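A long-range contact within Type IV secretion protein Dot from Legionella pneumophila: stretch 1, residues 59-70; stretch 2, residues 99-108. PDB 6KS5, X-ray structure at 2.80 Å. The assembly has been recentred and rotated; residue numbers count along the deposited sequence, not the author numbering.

Stretch 1 59-70: NSKAEQLFEFFH
Stretch 2 (99-108) LILGFLLREW

A short N-capped helix packs obliquely on a longer helix through a small apolar seam, closed at one end by a buried glutamate that reaches the start of the short helix. Stretch 2 is helical throughout, residues 99-108, and runs on in both directions; stretch 1 enters extended at N59 and S60 (phi/psi -169/130° and -94/115°), turns helical from K61 and leads on to a loop or turn by F69 and H70. The helix axes approach to 8.8 Å, their N-to-C directions 129° apart; S60 and K61 meet E107, late in stretch 2, and F69 meets I100, near its start. In register, A62 CA is nearest L104 CA at 4.9 Å, and L65 CA nearest I100 CA at 8.2 Å. Together the stretches bury 467 Å².

At the polar end, E107 (chi1 m, chi2 t, chi3 6°) points its CA-to-CB bond toward stretch 1. S60 OG donates to E107 OE1 at 2.9 Å, and K61 N makes a weak hydrogen bond to E107 OE2 at 3.0 Å, with an N-H...O angle of 124°. S60, chi1 t, is also the N-cap: its OG accepts from E63 N at 2.7 Å. A serine hydroxyl suits this place because it can cap the helix and donate to the carboxylate at once, while a carboxylate suits the start of a helix, where amides such as K61 N have no helical carbonyl to bond to. E107 OE1 is also hydrogen-bonded elsewhere in the structure. K61 is modelled only to CB.

A62, with only a methyl, sits at the closest CA pair in the register, and its CB lies 3.7 Å from L104 CD2. L104 (chi1 m, chi2 146°) starts sideways, but its end comes nearer, and the same CD2 meets F66 CE1 at 3.6 Å. F66 likewise begins sideways and bends in with chi1 m and chi2 -23°. L65 (m, t) points toward stretch 2 and sets its CD1 3.7 Å from F103 CB; F103 points back with chi1 m and chi2 -53°.

Beyond the short helix, F69 (phi/psi -128/128°, chi1 m, chi2 -81°) extends its ring so that CZ lies 3.5 Å from I100 CD1. I100 (chi1 m, chi2 145°) points toward stretch 1. These branched and aromatic side chains meet across the seam in apolar contacts, with A62, L65, I100, F103 and L104 all buried. L101 and L105 (both m, t) direct their CA-to-CB bonds away, though the end of L101 comes nearer without touching, and G102 makes no contact here.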

# COMPACT_ATOMS: atom_id res chain seq x y z
N ASN A 59 -4.41 -10.67 -12.30
CA ASN A 59 -3.10 -11.15 -12.72
C ASN A 59 -2.05 -10.62 -11.75
O ASN A 59 -2.01 -9.42 -11.46
CB ASN A 59 -2.78 -10.74 -14.16
CG ASN A 59 -2.57 -9.25 -14.32
OD1 ASN A 59 -3.34 -8.45 -13.81
ND2 ASN A 59 -1.49 -8.87 -15.02
N SER A 60 -1.18 -11.50 -11.25
CA SER A 60 -0.29 -11.16 -10.15
C SER A 60 1.04 -10.70 -10.72
O SER A 60 1.76 -11.48 -11.35
CB SER A 60 -0.10 -12.35 -9.21
OG SER A 60 1.17 -12.30 -8.59
N LYS A 61 1.37 -9.43 -10.50
CA LYS A 61 2.68 -8.94 -10.90
C LYS A 61 3.79 -9.67 -10.14
O LYS A 61 4.90 -9.83 -10.67
CB LYS A 61 2.76 -7.43 -10.67
N ALA A 62 3.51 -10.11 -8.92
CA ALA A 62 4.51 -10.84 -8.15
C ALA A 62 4.77 -12.21 -8.77
O ALA A 62 5.92 -12.66 -8.82
CB ALA A 62 4.06 -10.99 -6.70
N GLU A 63 3.72 -12.89 -9.23
CA GLU A 63 3.92 -14.21 -9.82
C GLU A 63 4.61 -14.13 -11.17
O GLU A 63 5.22 -15.12 -11.60
CB GLU A 63 2.59 -14.94 -9.92
CG GLU A 63 1.99 -15.27 -8.56
CD GLU A 63 0.68 -16.02 -8.66
OE1 GLU A 63 0.02 -16.21 -7.61
OE2 GLU A 63 0.33 -16.44 -9.78
N GLN A 64 4.55 -12.98 -11.85
CA GLN A 64 5.30 -12.82 -13.09
C GLN A 64 6.78 -12.58 -12.82
O GLN A 64 7.62 -12.99 -13.63
CB GLN A 64 4.72 -11.67 -13.91
CG GLN A 64 3.34 -11.95 -14.45
CD GLN A 64 2.84 -10.85 -15.36
OE1 GLN A 64 1.72 -10.36 -15.20
NE2 GLN A 64 3.67 -10.46 -16.32
N LEU A 65 7.12 -11.93 -11.71
CA LEU A 65 8.52 -11.69 -11.37
C LEU A 65 9.18 -12.89 -10.69
O LEU A 65 10.40 -12.88 -10.51
CB LEU A 65 8.65 -10.46 -10.45
CG LEU A 65 8.35 -9.08 -11.04
CD1 LEU A 65 7.91 -8.13 -9.95
CD2 LEU A 65 9.56 -8.53 -11.78
N PHE A 66 8.41 -13.91 -10.32
CA PHE A 66 8.98 -15.06 -9.63
C PHE A 66 9.90 -15.88 -10.53
O PHE A 66 10.70 -16.67 -10.02
CB PHE A 66 7.87 -15.96 -9.09
CG PHE A 66 7.26 -15.47 -7.81
CD1 PHE A 66 7.96 -14.60 -6.98
CD2 PHE A 66 5.99 -15.86 -7.44
CE1 PHE A 66 7.39 -14.14 -5.81
CE2 PHE A 66 5.42 -15.41 -6.26
CZ PHE A 66 6.12 -14.54 -5.45
N GLU A 67 9.81 -15.71 -11.84
CA GLU A 67 10.69 -16.46 -12.74
C GLU A 67 12.05 -15.81 -12.91
O GLU A 67 12.92 -16.40 -13.56
CB GLU A 67 10.01 -16.65 -14.10
CG GLU A 67 9.90 -15.40 -14.95
CD GLU A 67 9.54 -15.72 -16.39
OE1 GLU A 67 10.41 -15.56 -17.27
OE2 GLU A 67 8.38 -16.13 -16.63
N PHE A 68 12.27 -14.62 -12.35
CA PHE A 68 13.59 -14.00 -12.37
C PHE A 68 14.24 -13.93 -11.00
O PHE A 68 15.47 -13.84 -10.92
CB PHE A 68 13.51 -12.58 -12.95
CG PHE A 68 12.70 -12.49 -14.21
CD1 PHE A 68 13.21 -12.97 -15.41
CD2 PHE A 68 11.43 -11.94 -14.20
CE1 PHE A 68 12.47 -12.89 -16.57
CE2 PHE A 68 10.69 -11.85 -15.35
CZ PHE A 68 11.20 -12.33 -16.54
N PHE A 69 13.46 -13.96 -9.92
CA PHE A 69 13.97 -13.92 -8.56
C PHE A 69 13.39 -15.08 -7.78
O PHE A 69 12.17 -15.26 -7.76
CB PHE A 69 13.63 -12.59 -7.88
CG PHE A 69 14.00 -11.37 -8.68
CD1 PHE A 69 15.30 -10.89 -8.69
CD2 PHE A 69 13.04 -10.69 -9.42
CE1 PHE A 69 15.64 -9.77 -9.42
CE2 PHE A 69 13.38 -9.57 -10.16
CZ PHE A 69 14.68 -9.11 -10.16
N HIS A 70 14.25 -15.86 -7.13
CA HIS A 70 13.81 -16.94 -6.26
C HIS A 70 14.41 -16.87 -4.87
O HIS A 70 13.81 -17.42 -3.93
CB HIS A 70 14.16 -18.30 -6.88
N LEU A 99 12.31 -1.04 -6.38
CA LEU A 99 11.18 -1.04 -7.29
C LEU A 99 10.66 -2.45 -7.53
O LEU A 99 9.44 -2.66 -7.62
CB LEU A 99 11.58 -0.37 -8.61
CG LEU A 99 10.55 -0.36 -9.73
CD1 LEU A 99 9.71 0.89 -9.65
CD2 LEU A 99 11.24 -0.45 -11.07
N ILE A 100 11.55 -3.44 -7.60
CA ILE A 100 11.10 -4.82 -7.71
C ILE A 100 10.44 -5.27 -6.42
O ILE A 100 9.37 -5.89 -6.44
CB ILE A 100 12.28 -5.73 -8.11
CG1 ILE A 100 12.62 -5.54 -9.59
CG2 ILE A 100 11.96 -7.19 -7.81
CD1 ILE A 100 14.09 -5.66 -9.91
N LEU A 101 11.04 -4.95 -5.28
CA LEU A 101 10.46 -5.34 -4.00
C LEU A 101 9.13 -4.64 -3.75
O LEU A 101 8.28 -5.16 -3.01
CB LEU A 101 11.43 -5.03 -2.86
CG LEU A 101 12.63 -5.97 -2.77
CD1 LEU A 101 13.51 -5.61 -1.58
CD2 LEU A 101 12.16 -7.41 -2.66
N GLY A 102 8.92 -3.47 -4.35
CA GLY A 102 7.64 -2.80 -4.22
C GLY A 102 6.50 -3.64 -4.77
O GLY A 102 5.41 -3.67 -4.20
N PHE A 103 6.75 -4.36 -5.86
CA PHE A 103 5.71 -5.19 -6.46
C PHE A 103 5.36 -6.37 -5.56
O PHE A 103 4.18 -6.68 -5.36
CB PHE A 103 6.14 -5.68 -7.84
CG PHE A 103 6.23 -4.59 -8.87
CD1 PHE A 103 5.15 -3.76 -9.11
CD2 PHE A 103 7.38 -4.42 -9.62
CE1 PHE A 103 5.23 -2.76 -10.06
CE2 PHE A 103 7.45 -3.43 -10.57
CZ PHE A 103 6.38 -2.60 -10.79
N LEU A 104 6.37 -7.05 -5.04
CA LEU A 104 6.11 -8.25 -4.25
C LEU A 104 5.50 -7.90 -2.90
O LEU A 104 4.62 -8.62 -2.40
CB LEU A 104 7.39 -9.05 -4.07
CG LEU A 104 8.14 -9.30 -5.38
CD1 LEU A 104 9.65 -9.31 -5.17
CD2 LEU A 104 7.66 -10.60 -5.99
N LEU A 105 5.92 -6.78 -2.31
CA LEU A 105 5.37 -6.37 -1.02
C LEU A 105 3.91 -5.96 -1.16
O LEU A 105 3.11 -6.22 -0.26
CB LEU A 105 6.19 -5.22 -0.43
CG LEU A 105 7.59 -5.57 0.09
CD1 LEU A 105 8.45 -4.33 0.16
CD2 LEU A 105 7.50 -6.25 1.44
N ARG A 106 3.54 -5.33 -2.28
CA ARG A 106 2.16 -4.91 -2.47
C ARG A 106 1.21 -6.10 -2.42
O ARG A 106 0.07 -5.97 -1.95
CB ARG A 106 2.00 -4.17 -3.80
CG ARG A 106 0.55 -3.91 -4.19
CD ARG A 106 0.41 -3.05 -5.42
NE ARG A 106 0.70 -1.64 -5.17
CZ ARG A 106 -0.10 -0.81 -4.50
NH1 ARG A 106 -1.25 -1.25 -4.00
NH2 ARG A 106 0.25 0.45 -4.33
N GLU A 107 1.65 -7.26 -2.88
CA GLU A 107 0.83 -8.46 -2.86
C GLU A 107 1.15 -9.38 -1.69
O GLU A 107 0.34 -10.26 -1.38
CB GLU A 107 0.98 -9.23 -4.18
CG GLU A 107 0.82 -8.35 -5.42
CD GLU A 107 0.55 -9.15 -6.69
OE1 GLU A 107 0.38 -10.38 -6.61
OE2 GLU A 107 0.51 -8.54 -7.78
N TRP A 108 2.29 -9.20 -1.03
CA TRP A 108 2.64 -10.08 0.08
C TRP A 108 1.86 -9.73 1.34
O TRP A 108 1.27 -10.62 1.98
CB TRP A 108 4.15 -10.00 0.35
CG TRP A 108 4.61 -10.90 1.46
CD1 TRP A 108 5.01 -12.19 1.35
CD2 TRP A 108 4.73 -10.55 2.85
NE1 TRP A 108 5.37 -12.69 2.58
CE2 TRP A 108 5.20 -11.70 3.52
CE3 TRP A 108 4.48 -9.40 3.59
CZ2 TRP A 108 5.43 -11.72 4.89
CZ3 TRP A 108 4.71 -9.42 4.95
CH2 TRP A 108 5.18 -10.57 5.59